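PDB 2O8R: polyphosphate kinase, which probably catalyses the reversible transfer of the terminal phosphate of ATP to a growing polyphosphate chain, using magnesium. Local coordinates for residues L317-P322 with V591-E596; L326-E331 with G688-T693; D344-V349 with P636-E641; V349-Y354 with A681-L686. The protein carries 3 engineered substitutions. All blocks are in the same frame, centred on the assembly; numbering follows the deposited sequence.

How the interactions relate
Four segments between 317 and 354 meet four between 591 and 693. Interaction 1 closes a loop of 268 residues from 317-322 to 591-596. It crosses the other three. Interaction 2 closes the longest loop, from 326-331 to 688-693, and the loops of interactions 3 and 4 both lie within it. These two cross each other and share Val349. Strand 345-349 and the loop after it are thereby tied to helices 636-651 and 678-691. Interactions 2 and 4 both use helix 678-691. Tyr594 packing on Pro350 joins interaction 1 to interaction 4, and the salt bridge from Lys689 to Glu641 joins interactions 2 and 3.

Interaction 1: residues L317-P322 with V591-E596; sequences LETLTP and VDMYLE
Met593 and Tyr594, close to strand 595-596, meet Thr319, Thr321 and Pro322 of the long loop between strand 294-297 and helix 328-331. Segment 591-596 belongs to the second of the two C-terminal phospholipase D-like domains of the PPK1 family. The contact is small and lies near the surface. Met593 is a selenomethionine. Its CG stands anti to the backbone N (chi1 -164°), and the chain runs out to the loop. There Met593 SE lies 3.3 Å from Thr319 OG1, and the two side chains run antiparallel alongside each other. This is a packing contact. The Thr319 hydroxyl is hydrogen-bonded to Asp37 of helix 35-63. Thr321 lies across the Met593 side chain, roughly perpendicular to it, and touches it with a methyl group, Thr321 CG2 lying 3.9 Å from Met593 SE. The selenium thus meets a hydroxyl of one threonine and a methyl of the other. The Tyr594 side chain is about 7 Å from that of Tyr474, a predicted ATP-binding residue. Tyr594 makes its contact through the phenol oxygen. Tyr594 OH is 3.9 Å from Thr321 CB and equally far from Pro322 CD.

Interaction 2: residues L326-E331 with G688-T693; sequences LSKHLE and GKEETT. Engineered in segment 688-693: Thr692 (natural residue Ala).
Lys328 and Glu690 carry the hydrogen bond of this contact, which brings the C-terminal end of helix 678-691 to the start of the short helix 328-331. Lys328 N donates to Glu690 OE1 at 3.0 Å. The bond is nearly straight (165°), and the N-H comes from above the carboxylate plane, 36° out of it. The other oxygen, Glu690 OE2, is hydrogen-bonded to Tyr352 OH. Glu690 OE1 thus takes the N-H of the first residue of the helix, an end that would probably suit a negative charge. Ser327, just before it, is the N-cap of the same helix, and its OG accepts from Leu330 N at 3.1 Å. The charged contact is a long salt bridge: Lys328 NZ lies 3.7 Å from Glu691 OE1. The lysine chain bends at chi2, chi3 and chi4 on its way there. Packing completes the contact. Lys328 CB and Lys328 CG each lie 3.4 Å from Thr693 OG1, which also makes a weak hydrogen bond to Glu690 O. Behind the helix start, Ser327 and Leu330 pack on Tyr345 of strand 345-349, and Leu326 and Leu330 on Tyr356 of helix 355-365.

Interaction 3: residues D344-V349 with P636-E641; sequences DYLIHV and PTLRRE. Engineered in segment 636-641: Thr637 (natural residue Ala).
Leu346 and Leu638 lie side by side and point opposite ways, one from a strand and the other from a helix. Leu638 CD2 lies 4.0 Å from Leu346 CB, while Leu346 CD2 reaches back to the helix backbone, 3.7 Å from Leu638 O. The other branch, Leu638 CD1, packs 3.7 Å from Asp344 CB. The carboxylate of Asp344 is held by Thr481. His348 has its CB on the same side of the strand as Leu346, toward the helix; Tyr345 and Ile347 point the other way. Strand 345-349 pairs antiparallel with strand 474-481 in the sheet of the first C-terminal phospholipase D-like domain, and helix 636-651 comes from the second, so the contact joins the two. The strand and helix segments run in nearly the same direction, 21° apart, with axes 9.1 Å apart. Glu641 has CG anti to the backbone N (chi1 -173°) and is extended beyond it. Its OE1 meets the edge of the His348 imidazole in the ring plane. His348 NE2 donates a weak hydrogen bond to Glu641 OE1 at 3.3 Å, with ring and carboxylate planes 79° apart. Leu346 CD2 packs 3.6 Å from that same Glu641 OE1, and Glu641 OE2 is engaged by Lys689.

Interaction 4: residues V349-Y354 with A681-L686; sequences VPYYTY and AIYRYL
Tyr351 lays its ring against Ile682 of helix 678-691. CG of Tyr351 is anti to the carbonyl carbon (chi1 -45°), and the ring beyond it has an aliphatic group on each face. Pro350 CD lies over one face and Ile682 CG2 over the opposite face, both offset toward the rim. The isoleucine contact is a CH-pi interaction: Ile682 CG2 sits 3.6 Å from the centroid of the Tyr351 ring, 18° off its normal. Ile682 CG2 stands anti to its own backbone N, and its closest approach is to Tyr351 CE2 at 3.5 Å. Leu686, one helical turn later, is set nearly perpendicular to Tyr351, with Leu686 CD1 3.9 Å from Tyr351 CB. Its other methyl, Leu686 CD2, lies in the plane of the Tyr352 ring at the edge, 3.7 Å from Tyr352 CE2. Tyr683 passes alongside Tyr351, pointing the other way, and Tyr683 CB is 3.9 Å from Tyr351 CD1. The contact joins the loop after strand 345-349, in the first phospholipase D-like domain, to the last helix of the model. No hydrogen bond crosses between the two segments. The hydroxyls of Tyr352 and Tyr683 have polar partners outside them, the carboxylate of Glu690 and the backbone oxygen of Glu323. Across the segments the contact is apolar packing and one CH-pi interaction.

Interaction 1: residues L317-P322 with V591-E596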
# COMPACT_ATOMS: atom_id res chain seq x y z
N LEU A 317 -5.69 -18.49 -21.29
CA LEU A 317 -4.37 -18.95 -20.80
C LEU A 317 -4.22 -19.14 -19.26
O LEU A 317 -3.10 -19.22 -18.75
CB LEU A 317 -3.22 -18.08 -21.37
CG LEU A 317 -3.21 -17.75 -22.87
CD1 LEU A 317 -1.92 -17.00 -23.34
CD2 LEU A 317 -3.41 -19.02 -23.66
N GLU A 318 -5.34 -19.25 -18.54
CA GLU A 318 -5.35 -19.35 -17.07
C GLU A 318 -6.66 -19.95 -16.54
O GLU A 318 -7.74 -19.54 -16.96
CB GLU A 318 -5.13 -17.98 -16.44
CG GLU A 318 -6.21 -16.95 -16.80
CD GLU A 318 -5.92 -15.57 -16.26
OE1 GLU A 318 -4.73 -15.22 -16.07
OE2 GLU A 318 -6.90 -14.82 -16.03
N THR A 319 -6.59 -20.91 -15.62
CA THR A 319 -7.81 -21.56 -15.12
C THR A 319 -8.71 -20.54 -14.48
O THR A 319 -8.29 -19.79 -13.60
CB THR A 319 -7.54 -22.68 -14.11
OG1 THR A 319 -6.52 -22.24 -13.21
CG2 THR A 319 -7.08 -23.96 -14.83
N LEU A 320 -9.96 -20.52 -14.94
CA LEU A 320 -10.96 -19.63 -14.37
C LEU A 320 -11.50 -20.25 -13.09
O LEU A 320 -12.09 -21.33 -13.12
CB LEU A 320 -12.07 -19.39 -15.38
CG LEU A 320 -13.49 -19.07 -14.91
CD1 LEU A 320 -13.61 -17.63 -14.42
CD2 LEU A 320 -14.45 -19.35 -16.04
N THR A 321 -11.31 -19.55 -11.97
CA THR A 321 -11.86 -20.03 -10.71
C THR A 321 -13.36 -19.72 -10.63
O THR A 321 -13.79 -18.61 -10.95
CB THR A 321 -11.12 -19.42 -9.52
OG1 THR A 321 -11.48 -18.05 -9.40
CG2 THR A 321 -9.60 -19.57 -9.70
N PRO A 322 -14.17 -20.71 -10.21
CA PRO A 322 -15.62 -20.58 -10.25
C PRO A 322 -16.18 -19.58 -9.25
O PRO A 322 -15.48 -19.13 -8.34
CB PRO A 322 -16.12 -21.99 -9.90
CG PRO A 322 -14.93 -22.88 -10.04
CD PRO A 322 -13.77 -22.01 -9.67
N VAL A 591 -1.02 -30.74 -3.64
CA VAL A 591 -0.68 -29.38 -4.08
C VAL A 591 -1.41 -29.13 -5.40
O VAL A 591 -1.32 -29.93 -6.33
CB VAL A 591 0.84 -29.21 -4.28
CG1 VAL A 591 1.17 -28.02 -5.19
CG2 VAL A 591 1.53 -29.09 -2.95
N ASP A 592 -2.14 -28.02 -5.45
CA ASP A 592 -2.93 -27.61 -6.59
C ASP A 592 -2.97 -26.07 -6.53
O ASP A 592 -2.21 -25.46 -5.78
CB ASP A 592 -4.33 -28.22 -6.48
CG ASP A 592 -5.05 -28.39 -7.83
OD1 ASP A 592 -4.57 -27.88 -8.87
OD2 ASP A 592 -6.12 -29.03 -7.84
N MSE A 593 -3.87 -25.45 -7.30
CA MSE A 593 -3.95 -23.99 -7.36
C MSE A 593 -4.25 -23.30 -6.02
O MSE A 593 -3.67 -22.25 -5.72
CB MSE A 593 -4.99 -23.57 -8.38
CG MSE A 593 -4.85 -22.12 -8.77
SE MSE A 593 -6.20 -21.54 -10.04
CE MSE A 593 -5.11 -20.21 -10.98
N TYR A 594 -5.16 -23.88 -5.23
CA TYR A 594 -5.46 -23.35 -3.91
C TYR A 594 -4.47 -23.91 -2.93
O TYR A 594 -4.06 -25.06 -3.05
CB TYR A 594 -6.87 -23.73 -3.44
CG TYR A 594 -8.00 -23.30 -4.35
CD1 TYR A 594 -7.93 -22.13 -5.10
CD2 TYR A 594 -9.16 -24.05 -4.43
CE1 TYR A 594 -8.95 -21.76 -5.91
CE2 TYR A 594 -10.19 -23.68 -5.23
CZ TYR A 594 -10.08 -22.54 -5.98
OH TYR A 594 -11.13 -22.18 -6.79
N LEU A 595 -4.09 -23.10 -1.95
CA LEU A 595 -3.19 -23.59 -0.93
C LEU A 595 -4.01 -24.40 0.08
O LEU A 595 -4.94 -23.88 0.72
CB LEU A 595 -2.42 -22.44 -0.29
CG LEU A 595 -1.30 -22.75 0.70
CD1 LEU A 595 -0.04 -21.92 0.45
CD2 LEU A 595 -1.80 -22.49 2.08
N GLU A 596 -3.68 -25.68 0.17
CA GLU A 596 -4.39 -26.62 1.03
C GLU A 596 -4.04 -26.38 2.48
O GLU A 596 -3.09 -26.94 3.03
CB GLU A 596 -4.04 -28.05 0.62
CG GLU A 596 -4.64 -28.48 -0.70
CD GLU A 596 -6.15 -28.66 -0.64
OE1 GLU A 596 -6.68 -29.01 0.43
OE2 GLU A 596 -6.81 -28.45 -1.67

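Interaction 2: residues L326-E331 with G688-T693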
# COMPACT_ATOMS: atom_id res chain seq x y z
N LEU A 326 -23.00 -19.71 -2.08
CA LEU A 326 -23.59 -19.26 -0.83
C LEU A 326 -24.26 -20.45 -0.18
O LEU A 326 -24.45 -21.50 -0.80
CB LEU A 326 -24.61 -18.16 -1.08
CG LEU A 326 -24.17 -17.03 -2.00
CD1 LEU A 326 -25.30 -16.04 -2.20
CD2 LEU A 326 -22.95 -16.34 -1.42
N SER A 327 -24.61 -20.29 1.09
CA SER A 327 -25.49 -21.22 1.76
C SER A 327 -26.92 -20.68 1.61
O SER A 327 -27.23 -19.61 2.14
CB SER A 327 -25.10 -21.31 3.23
OG SER A 327 -26.16 -21.77 4.05
N LYS A 328 -27.76 -21.41 0.86
CA LYS A 328 -29.17 -21.04 0.66
C LYS A 328 -29.89 -20.95 2.00
O LYS A 328 -30.62 -20.00 2.26
CB LYS A 328 -29.92 -22.03 -0.25
CG LYS A 328 -29.18 -22.53 -1.49
CD LYS A 328 -28.85 -21.42 -2.50
CE LYS A 328 -29.75 -21.47 -3.72
NZ LYS A 328 -29.19 -22.32 -4.81
N HIS A 329 -29.65 -21.95 2.85
CA HIS A 329 -30.24 -22.06 4.17
C HIS A 329 -29.99 -20.80 4.99
O HIS A 329 -30.94 -20.14 5.44
CB HIS A 329 -29.65 -23.25 4.89
CG HIS A 329 -30.65 -24.05 5.65
ND1 HIS A 329 -31.24 -25.18 5.13
CD2 HIS A 329 -31.19 -23.87 6.88
CE1 HIS A 329 -32.08 -25.68 6.01
NE2 HIS A 329 -32.07 -24.90 7.09
N LEU A 330 -28.72 -20.47 5.18
CA LEU A 330 -28.33 -19.22 5.82
C LEU A 330 -29.01 -18.01 5.18
O LEU A 330 -29.53 -17.15 5.89
CB LEU A 330 -26.82 -19.01 5.74
CG LEU A 330 -26.01 -19.18 7.01
CD1 LEU A 330 -24.73 -18.42 6.82
CD2 LEU A 330 -26.75 -18.64 8.21
N GLU A 331 -29.00 -17.96 3.85
CA GLU A 331 -29.54 -16.82 3.11
C GLU A 331 -31.03 -16.65 3.32
O GLU A 331 -31.55 -15.54 3.21
CB GLU A 331 -29.24 -16.95 1.62
CG GLU A 331 -27.77 -16.83 1.25
CD GLU A 331 -27.19 -15.46 1.51
OE1 GLU A 331 -27.94 -14.46 1.53
OE2 GLU A 331 -25.96 -15.37 1.66
N GLY A 688 -23.49 -28.92 -5.68
CA GLY A 688 -24.52 -29.96 -5.72
C GLY A 688 -25.46 -29.83 -4.55
O GLY A 688 -26.64 -29.57 -4.73
N LYS A 689 -24.93 -29.96 -3.35
CA LYS A 689 -25.76 -29.93 -2.16
C LYS A 689 -26.57 -28.62 -2.01
O LYS A 689 -27.62 -28.62 -1.37
CB LYS A 689 -24.95 -30.25 -0.89
CG LYS A 689 -24.34 -29.05 -0.22
CD LYS A 689 -24.47 -29.15 1.29
CE LYS A 689 -23.90 -27.91 1.97
NZ LYS A 689 -23.81 -28.07 3.43
N GLU A 690 -26.12 -27.53 -2.62
CA GLU A 690 -26.81 -26.26 -2.44
C GLU A 690 -28.01 -26.14 -3.37
O GLU A 690 -28.95 -25.40 -3.07
CB GLU A 690 -25.87 -25.05 -2.56
CG GLU A 690 -24.79 -24.93 -1.46
CD GLU A 690 -25.31 -24.50 -0.09
OE1 GLU A 690 -26.47 -24.03 0.00
OE2 GLU A 690 -24.56 -24.61 0.91
N GLU A 691 -28.00 -26.89 -4.47
CA GLU A 691 -29.18 -26.98 -5.33
C GLU A 691 -30.24 -27.89 -4.70
O GLU A 691 -31.36 -27.97 -5.20
CB GLU A 691 -28.83 -27.49 -6.73
CG GLU A 691 -27.43 -27.18 -7.23
CD GLU A 691 -27.28 -25.79 -7.81
OE1 GLU A 691 -27.71 -24.80 -7.17
OE2 GLU A 691 -26.70 -25.67 -8.92
N THR A 692 -29.88 -28.59 -3.63
CA THR A 692 -30.81 -29.48 -2.94
C THR A 692 -31.49 -28.81 -1.74
O THR A 692 -31.76 -29.46 -0.72
CB THR A 692 -30.13 -30.80 -2.48
OG1 THR A 692 -28.89 -30.98 -3.18
CG2 THR A 692 -31.03 -32.00 -2.75
N THR A 693 -31.77 -27.51 -1.86
CA THR A 693 -32.47 -26.75 -0.81
C THR A 693 -33.98 -26.71 -1.07
O THR A 693 -34.77 -27.27 -0.30
CB THR A 693 -31.91 -25.30 -0.67
OG1 THR A 693 -30.57 -25.35 -0.16
CG2 THR A 693 -32.77 -24.45 0.27

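Interaction 3: residues D344-V349 with P636-E641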
# COMPACT_ATOMS: atom_id res chain seq x y z
N ASP A 344 -25.69 -25.03 13.22
CA ASP A 344 -24.28 -24.87 12.91
C ASP A 344 -24.07 -24.79 11.43
O ASP A 344 -24.79 -25.41 10.65
CB ASP A 344 -23.47 -26.06 13.43
CG ASP A 344 -23.35 -26.07 14.92
OD1 ASP A 344 -23.76 -25.07 15.56
OD2 ASP A 344 -22.84 -27.09 15.45
N TYR A 345 -23.05 -24.04 11.03
CA TYR A 345 -22.67 -23.96 9.64
C TYR A 345 -21.16 -24.22 9.44
O TYR A 345 -20.33 -23.94 10.30
CB TYR A 345 -23.13 -22.61 9.05
CG TYR A 345 -24.64 -22.49 8.88
CD1 TYR A 345 -25.26 -22.76 7.65
CD2 TYR A 345 -25.44 -22.12 9.95
CE1 TYR A 345 -26.65 -22.66 7.50
CE2 TYR A 345 -26.82 -22.02 9.82
CZ TYR A 345 -27.42 -22.29 8.60
OH TYR A 345 -28.79 -22.18 8.51
N LEU A 346 -20.83 -24.80 8.30
CA LEU A 346 -19.46 -25.05 7.93
C LEU A 346 -19.24 -24.29 6.64
O LEU A 346 -19.97 -24.47 5.67
CB LEU A 346 -19.29 -26.53 7.65
CG LEU A 346 -18.03 -27.27 8.06
CD1 LEU A 346 -17.63 -26.95 9.50
CD2 LEU A 346 -18.34 -28.73 7.89
N ILE A 347 -18.25 -23.42 6.62
CA ILE A 347 -17.94 -22.68 5.40
C ILE A 347 -16.56 -23.06 4.91
O ILE A 347 -15.57 -22.93 5.63
CB ILE A 347 -18.02 -21.18 5.62
CG1 ILE A 347 -19.43 -20.77 6.08
CG2 ILE A 347 -17.55 -20.43 4.38
CD1 ILE A 347 -20.56 -21.20 5.15
N HIS A 348 -16.52 -23.54 3.68
CA HIS A 348 -15.28 -23.98 3.07
C HIS A 348 -14.88 -22.98 2.02
O HIS A 348 -15.48 -22.90 0.94
CB HIS A 348 -15.48 -25.36 2.43
CG HIS A 348 -16.05 -26.37 3.36
ND1 HIS A 348 -15.30 -26.97 4.35
CD2 HIS A 348 -17.29 -26.90 3.46
CE1 HIS A 348 -16.06 -27.82 5.02
NE2 HIS A 348 -17.27 -27.80 4.50
N VAL A 349 -13.85 -22.20 2.32
CA VAL A 349 -13.49 -21.16 1.39
C VAL A 349 -12.33 -21.48 0.52
O VAL A 349 -11.38 -22.12 0.97
CB VAL A 349 -13.11 -19.81 2.04
CG1 VAL A 349 -14.27 -19.20 2.76
CG2 VAL A 349 -11.85 -19.96 2.93
N PRO A 636 -23.77 -33.94 13.22
CA PRO A 636 -23.50 -35.14 12.45
C PRO A 636 -23.42 -34.91 10.95
O PRO A 636 -22.50 -35.42 10.31
CB PRO A 636 -24.68 -36.04 12.80
CG PRO A 636 -25.13 -35.55 14.12
CD PRO A 636 -25.01 -34.08 14.00
N THR A 637 -24.35 -34.13 10.38
CA THR A 637 -24.30 -33.88 8.93
C THR A 637 -23.06 -33.07 8.55
O THR A 637 -22.47 -33.29 7.49
CB THR A 637 -25.57 -33.19 8.41
OG1 THR A 637 -25.74 -31.95 9.08
CG2 THR A 637 -26.78 -34.06 8.66
N LEU A 638 -22.66 -32.14 9.41
CA LEU A 638 -21.43 -31.39 9.21
C LEU A 638 -20.20 -32.31 9.22
O LEU A 638 -19.42 -32.29 8.26
CB LEU A 638 -21.27 -30.28 10.25
CG LEU A 638 -22.18 -29.05 10.11
CD1 LEU A 638 -21.52 -27.86 10.79
CD2 LEU A 638 -22.44 -28.73 8.65
N ARG A 639 -20.06 -33.12 10.28
CA ARG A 639 -19.01 -34.15 10.34
C ARG A 639 -18.96 -35.06 9.10
O ARG A 639 -17.88 -35.47 8.67
CB ARG A 639 -19.20 -35.05 11.56
CG ARG A 639 -18.39 -34.67 12.77
CD ARG A 639 -18.28 -35.84 13.75
NE ARG A 639 -19.48 -36.66 13.75
CZ ARG A 639 -20.55 -36.45 14.50
NH1 ARG A 639 -20.59 -35.44 15.37
NH2 ARG A 639 -21.59 -37.26 14.40
N ARG A 640 -20.14 -35.38 8.57
CA ARG A 640 -20.26 -36.25 7.41
C ARG A 640 -19.71 -35.55 6.18
O ARG A 640 -19.04 -36.18 5.35
CB ARG A 640 -21.73 -36.68 7.23
CG ARG A 640 -22.11 -37.40 5.92
CD ARG A 640 -21.18 -38.58 5.56
NE ARG A 640 -20.75 -39.36 6.72
CZ ARG A 640 -19.66 -40.12 6.75
NH1 ARG A 640 -18.87 -40.21 5.67
NH2 ARG A 640 -19.35 -40.78 7.86
N GLU A 641 -19.96 -34.25 6.09
CA GLU A 641 -19.52 -33.47 4.94
C GLU A 641 -17.99 -33.41 4.88
O GLU A 641 -17.41 -33.61 3.81
CB GLU A 641 -20.12 -32.07 4.99
CG GLU A 641 -19.87 -31.21 3.76
CD GLU A 641 -20.51 -29.83 3.90
OE1 GLU A 641 -20.27 -29.15 4.92
OE2 GLU A 641 -21.27 -29.43 3.01

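Interaction 4: residues V349-Y354 with A681-L686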
# COMPACT_ATOMS: atom_id res chain seq x y z
N VAL A 349 -13.85 -22.20 2.32
CA VAL A 349 -13.49 -21.16 1.39
C VAL A 349 -12.33 -21.48 0.52
O VAL A 349 -11.38 -22.12 0.97
CB VAL A 349 -13.11 -19.81 2.04
CG1 VAL A 349 -14.27 -19.20 2.76
CG2 VAL A 349 -11.85 -19.96 2.93
N PRO A 350 -12.59 -21.31 -0.76
CA PRO A 350 -12.67 -20.40 -1.87
C PRO A 350 -14.07 -20.73 -2.39
O PRO A 350 -14.78 -19.85 -2.85
CB PRO A 350 -11.58 -20.88 -2.83
CG PRO A 350 -10.97 -22.09 -2.16
CD PRO A 350 -12.04 -22.58 -1.24
N TYR A 351 -14.46 -22.00 -2.23
CA TYR A 351 -15.74 -22.59 -2.66
C TYR A 351 -16.97 -21.80 -2.22
O TYR A 351 -17.88 -21.57 -3.01
CB TYR A 351 -15.86 -24.05 -2.17
CG TYR A 351 -14.61 -24.90 -2.36
CD1 TYR A 351 -14.14 -25.21 -3.63
CD2 TYR A 351 -13.91 -25.42 -1.27
CE1 TYR A 351 -13.01 -25.98 -3.82
CE2 TYR A 351 -12.76 -26.18 -1.46
CZ TYR A 351 -12.32 -26.47 -2.74
OH TYR A 351 -11.20 -27.24 -2.96
N TYR A 352 -16.99 -21.37 -0.96
CA TYR A 352 -17.98 -20.43 -0.47
C TYR A 352 -17.32 -19.07 -0.37
O TYR A 352 -16.09 -18.99 -0.41
CB TYR A 352 -18.46 -20.84 0.91
CG TYR A 352 -19.38 -22.04 0.94
CD1 TYR A 352 -20.76 -21.87 0.96
CD2 TYR A 352 -18.87 -23.33 0.96
CE1 TYR A 352 -21.61 -22.95 0.99
CE2 TYR A 352 -19.71 -24.43 0.99
CZ TYR A 352 -21.09 -24.23 1.00
OH TYR A 352 -21.94 -25.32 1.04
N THR A 353 -18.12 -18.00 -0.25
CA THR A 353 -17.59 -16.65 -0.05
C THR A 353 -16.89 -16.51 1.26
O THR A 353 -17.04 -17.33 2.17
CB THR A 353 -18.68 -15.53 -0.04
OG1 THR A 353 -19.97 -16.09 0.23
CG2 THR A 353 -18.70 -14.74 -1.36
N TYR A 354 -16.13 -15.43 1.36
CA TYR A 354 -15.53 -15.00 2.60
C TYR A 354 -16.50 -14.10 3.37
O TYR A 354 -16.28 -13.80 4.55
CB TYR A 354 -14.24 -14.25 2.30
CG TYR A 354 -13.05 -15.13 2.01
CD1 TYR A 354 -12.83 -15.66 0.74
CD2 TYR A 354 -12.13 -15.44 3.01
CE1 TYR A 354 -11.73 -16.46 0.47
CE2 TYR A 354 -11.03 -16.25 2.75
CZ TYR A 354 -10.83 -16.75 1.48
OH TYR A 354 -9.72 -17.54 1.23
N ALA A 681 -13.64 -31.27 -7.92
CA ALA A 681 -14.70 -32.13 -7.41
C ALA A 681 -15.40 -31.60 -6.16
O ALA A 681 -16.62 -31.74 -6.02
CB ALA A 681 -14.16 -33.52 -7.16
N ILE A 682 -14.62 -31.01 -5.25
CA ILE A 682 -15.16 -30.47 -4.01
C ILE A 682 -16.12 -29.33 -4.32
O ILE A 682 -17.19 -29.21 -3.70
CB ILE A 682 -14.05 -29.97 -3.07
CG1 ILE A 682 -13.33 -31.15 -2.43
CG2 ILE A 682 -14.62 -29.08 -1.98
CD1 ILE A 682 -12.18 -30.72 -1.52
N TYR A 683 -15.77 -28.51 -5.31
CA TYR A 683 -16.66 -27.45 -5.71
C TYR A 683 -17.98 -28.00 -6.26
O TYR A 683 -19.05 -27.49 -5.92
CB TYR A 683 -16.02 -26.53 -6.73
CG TYR A 683 -16.94 -25.41 -7.14
CD1 TYR A 683 -17.17 -24.33 -6.29
CD2 TYR A 683 -17.60 -25.43 -8.37
CE1 TYR A 683 -18.01 -23.29 -6.65
CE2 TYR A 683 -18.45 -24.40 -8.74
CZ TYR A 683 -18.65 -23.33 -7.87
OH TYR A 683 -19.49 -22.30 -8.23
N ARG A 684 -17.90 -29.05 -7.09
CA ARG A 684 -19.11 -29.67 -7.63
C ARG A 684 -19.96 -30.28 -6.53
O ARG A 684 -21.18 -30.14 -6.53
CB ARG A 684 -18.78 -30.71 -8.70
CG ARG A 684 -18.30 -30.08 -9.99
CD ARG A 684 -17.97 -31.10 -11.06
NE ARG A 684 -16.94 -30.57 -11.96
CZ ARG A 684 -15.70 -31.05 -12.07
NH1 ARG A 684 -15.33 -32.11 -11.35
NH2 ARG A 684 -14.84 -30.49 -12.91
N TYR A 685 -19.30 -30.93 -5.57
CA TYR A 685 -19.98 -31.56 -4.44
C TYR A 685 -20.79 -30.53 -3.64
O TYR A 685 -21.96 -30.75 -3.35
CB TYR A 685 -18.94 -32.28 -3.57
CG TYR A 685 -19.39 -32.66 -2.18
CD1 TYR A 685 -20.03 -33.86 -1.93
CD2 TYR A 685 -19.15 -31.82 -1.10
CE1 TYR A 685 -20.43 -34.21 -0.65
CE2 TYR A 685 -19.54 -32.16 0.17
CZ TYR A 685 -20.18 -33.35 0.40
OH TYR A 685 -20.58 -33.68 1.69
N LEU A 686 -20.15 -29.41 -3.32
CA LEU A 686 -20.74 -28.38 -2.47
C LEU A 686 -21.82 -27.61 -3.22
O LEU A 686 -22.84 -27.25 -2.63
CB LEU A 686 -19.67 -27.42 -1.94
CG LEU A 686 -18.81 -28.00 -0.81
CD1 LEU A 686 -17.58 -27.17 -0.56
CD2 LEU A 686 -19.62 -28.10 0.46